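PDB 6IKX: UTP--glucose-1-phosphate uridylyltransferase from Acinetobacter baumannii, which catalyses the transfer of the uridylyl group of UTP to alpha-D-glucose 1-phosphate, yielding UDP-glucose and diphosphate. Local coordinates for the interface of chains A and B. Residues are numbered along the deposited sequence; one frame, centred on the assembly and turned at random. Chains: chain A/B, UTP--glucose-1-phosphate uridylyltransferase.

The interface of chains A and B. Residues chain A 18, 21-22; chain B 64-67, 88, 91.
A:Lys21 reaches across the subunit boundary and delivers its terminal amine, NZ, to three backbone carbonyls of chain B, in the manner of a C-cap supplied by a neighbouring chain, serving two helix ends and the turn after one of them. A:Lys21 NZ donates to B:Asp67 O at 2.6 Å, almost head-on to the carbonyl. A second bond, from A:Lys21 NZ to B:Tyr65 O at 2.8 Å, arrives from above the carbonyl plane, 56° out of it. The third, from A:Lys21 NZ to B:Ile88 O at 3.0 Å, lies in the plane of its carbonyl. Three acceptors held by backbone fix the position of the amine, and their partial negative charge would probably help to keep it protonated; the carboxylate of B:Asp67 takes no direct part, B:Asp67 OD1 standing 7.0 Å from A:Lys21 NZ.

The reach depends on an extended side chain: CG is anti to the backbone N (chi1 176°), and the later torsions are also extended. Its methylenes run between two apolar partners, A:Lys21 CD lying 4.0 Å from B:Ile88 CB and equally near B:Tyr65 CD1. That ring presents its edge to A:Pro18, whose carbonyl O lies in the ring plane, 3.4 Å from B:Tyr65 CE1. At another edge, B:Tyr65 CD2 sits over one face of the B:Phe66 ring, toward its rim, packing within chain B that helps to place the tyrosine. On the flank, the A:Ser22 side chain rests against the start of the B:Tyr65 backbone, while a water links A:Ser22 O to B:Asn64 ND2.

In the fold, chain A contributes the nucleotidyltransferase signature loop between UTP-binding A:Arg15 and A:Lys25, which the contact may help to order. Chain B supplies the ends of helices 60-65 and 82-89. A two-fold twin repeats the contact within the deposited tetramer; the structure alone does not show whether this is the assembly in solution.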
ATOM      1  N   PRO A  18      -5.789 -17.386  -8.117  1.00 54.35           N
ATOM      2  CA  PRO A  18      -4.801 -16.589  -8.846  1.00 47.24           C
ATOM      3  C   PRO A  18      -5.291 -15.117  -8.804  1.00 46.11           C
ATOM      4  O   PRO A  18      -4.555 -14.256  -8.413  1.00 43.68           O
ATOM      5  CB  PRO A  18      -4.747 -17.215 -10.232  1.00 41.77           C
ATOM      6  CG  PRO A  18      -5.749 -18.274 -10.249  1.00 42.19           C
ATOM      7  CD  PRO A  18      -6.364 -18.468  -8.908  1.00 41.65           C
ATOM      8  N   LYS A  21      -4.779 -13.143  -5.507  1.00 38.74           N
ATOM      9  CA  LYS A  21      -3.434 -13.318  -4.927  1.00 35.58           C
ATOM     10  C   LYS A  21      -2.974 -11.969  -4.450  1.00 34.84           C
ATOM     11  O   LYS A  21      -2.470 -11.876  -3.322  1.00 37.65           O
ATOM     12  CB  LYS A  21      -2.411 -13.881  -5.920  1.00 40.73           C
ATOM     13  CG  LYS A  21      -1.000 -13.953  -5.337  1.00 42.96           C
ATOM     14  CD  LYS A  21       0.092 -14.249  -6.334  1.00 46.29           C
ATOM     15  CE  LYS A  21       1.432 -14.216  -5.638  1.00 45.76           C
ATOM     16  NZ  LYS A  21       2.532 -14.549  -6.565  1.00 42.79           N
ATOM     17  N   SER A  22      -3.070 -10.964  -5.316  1.00 37.17           N
ATOM     18  CA  SER A  22      -2.476  -9.642  -5.004  1.00 35.53           C
ATOM     19  C   SER A  22      -3.527  -8.542  -5.006  1.00 33.36           C
ATOM     20  O   SER A  22      -3.121  -7.448  -4.796  1.00 33.04           O
ATOM     21  CB  SER A  22      -1.332  -9.372  -5.917  1.00 40.81           C
ATOM     22  OG  SER A  22      -0.544 -10.551  -5.989  1.00 45.31           O
TER
ATOM     23  N   ASN B  64       3.800  -7.434  -6.787  1.00 43.71           N
ATOM     24  CA  ASN B  64       3.500  -8.406  -5.715  1.00 41.19           C
ATOM     25  C   ASN B  64       2.966  -9.703  -6.325  1.00 42.73           C
ATOM     26  O   ASN B  64       3.246 -10.753  -5.738  1.00 41.79           O
ATOM     27  CB  ASN B  64       2.409  -7.883  -4.780  1.00 37.38           C
ATOM     28  CG  ASN B  64       2.865  -6.754  -3.906  1.00 40.22           C
ATOM     29  OD1 ASN B  64       4.043  -6.651  -3.529  1.00 41.16           O
ATOM     30  ND2 ASN B  64       1.890  -5.946  -3.535  1.00 39.95           N
ATOM     31  N   TYR B  65       2.186  -9.603  -7.418  1.00 30.73           N
ATOM     32  CA  TYR B  65       1.687 -10.749  -8.196  1.00 32.57           C
ATOM     33  C   TYR B  65       2.853 -11.654  -8.671  1.00 37.64           C
ATOM     34  O   TYR B  65       2.670 -12.893  -8.802  1.00 35.35           O
ATOM     35  CB  TYR B  65       0.842 -10.246  -9.369  1.00 34.40           C
ATOM     36  CG  TYR B  65       0.067 -11.364 -10.017  1.00 33.96           C
ATOM     37  CD1 TYR B  65      -1.034 -11.903  -9.391  1.00 33.29           C
ATOM     38  CD2 TYR B  65       0.518 -11.996 -11.158  1.00 33.08           C
ATOM     39  CE1 TYR B  65      -1.737 -12.969  -9.923  1.00 33.31           C
ATOM     40  CE2 TYR B  65      -0.184 -13.059 -11.716  1.00 34.43           C
ATOM     41  CZ  TYR B  65      -1.320 -13.559 -11.101  1.00 37.64           C
ATOM     42  OH  TYR B  65      -2.052 -14.626 -11.618  1.00 43.39           O
ATOM     43  N   PHE B  66       4.023 -11.088  -8.967  1.00 39.62           N
ATOM     44  CA  PHE B  66       5.192 -11.865  -9.465  1.00 43.03           C
ATOM     45  C   PHE B  66       6.190 -12.061  -8.321  1.00 44.07           C
ATOM     46  O   PHE B  66       7.326 -12.459  -8.546  1.00 50.14           O
ATOM     47  CB  PHE B  66       5.809 -11.193 -10.690  1.00 36.48           C
ATOM     48  CG  PHE B  66       4.834 -11.136 -11.830  1.00 37.71           C
ATOM     49  CD1 PHE B  66       4.471 -12.284 -12.491  1.00 39.83           C
ATOM     50  CD2 PHE B  66       4.226  -9.944 -12.191  1.00 36.68           C
ATOM     51  CE1 PHE B  66       3.564 -12.223 -13.535  1.00 45.23           C
ATOM     52  CE2 PHE B  66       3.318  -9.894 -13.228  1.00 33.09           C
ATOM     53  CZ  PHE B  66       3.005 -11.026 -13.910  1.00 35.13           C
ATOM     54  N   ASP B  67       5.771 -11.773  -7.104  1.00 39.86           N
ATOM     55  CA  ASP B  67       6.597 -12.043  -5.911  1.00 35.06           C
ATOM     56  C   ASP B  67       5.848 -13.097  -5.074  1.00 41.82           C
ATOM     57  O   ASP B  67       4.765 -13.604  -5.500  1.00 42.53           O
ATOM     58  CB  ASP B  67       6.977 -10.718  -5.253  1.00 34.35           C
ATOM     59  CG  ASP B  67       7.960 -10.878  -4.110  1.00 36.76           C
ATOM     60  OD1 ASP B  67       8.493 -11.999  -3.977  1.00 37.21           O
ATOM     61  OD2 ASP B  67       8.137  -9.919  -3.326  1.00 37.19           O
ATOM     62  N   ILE B  88       0.027 -20.009  -7.328  1.00 51.82           N
ATOM     63  CA  ILE B  88       0.522 -18.661  -6.892  1.00 54.26           C
ATOM     64  C   ILE B  88       2.042 -18.616  -6.676  1.00 49.53           C
ATOM     65  O   ILE B  88       2.554 -17.516  -6.507  1.00 56.48           O
ATOM     66  CB  ILE B  88      -0.218 -18.131  -5.645  1.00 47.43           C
ATOM     67  CG1 ILE B  88      -0.057 -19.024  -4.409  1.00 52.27           C
ATOM     68  CG2 ILE B  88      -1.676 -17.930  -6.004  1.00 50.90           C
ATOM     69  CD1 ILE B  88      -0.228 -18.310  -3.076  1.00 49.97           C
ATOM     70  N   ILE B  91       4.441 -18.481 -11.077  1.00 59.75           N
ATOM     71  CA  ILE B  91       3.698 -17.727 -12.117  1.00 60.04           C
ATOM     72  C   ILE B  91       4.674 -17.664 -13.295  1.00 58.25           C
ATOM     73  O   ILE B  91       4.284 -18.048 -14.393  1.00 58.21           O
ATOM     74  CB  ILE B  91       3.180 -16.357 -11.627  1.00 55.50           C
ATOM     75  CG1 ILE B  91       2.359 -16.449 -10.334  1.00 52.41           C
ATOM     76  CG2 ILE B  91       2.407 -15.671 -12.741  1.00 58.86           C
ATOM     77  CD1 ILE B  91       0.863 -16.352 -10.516  1.00 56.78           C
TER
HETATM   78  O   HOH W   1      -0.804  -6.718  -3.488  1.00 39.22           O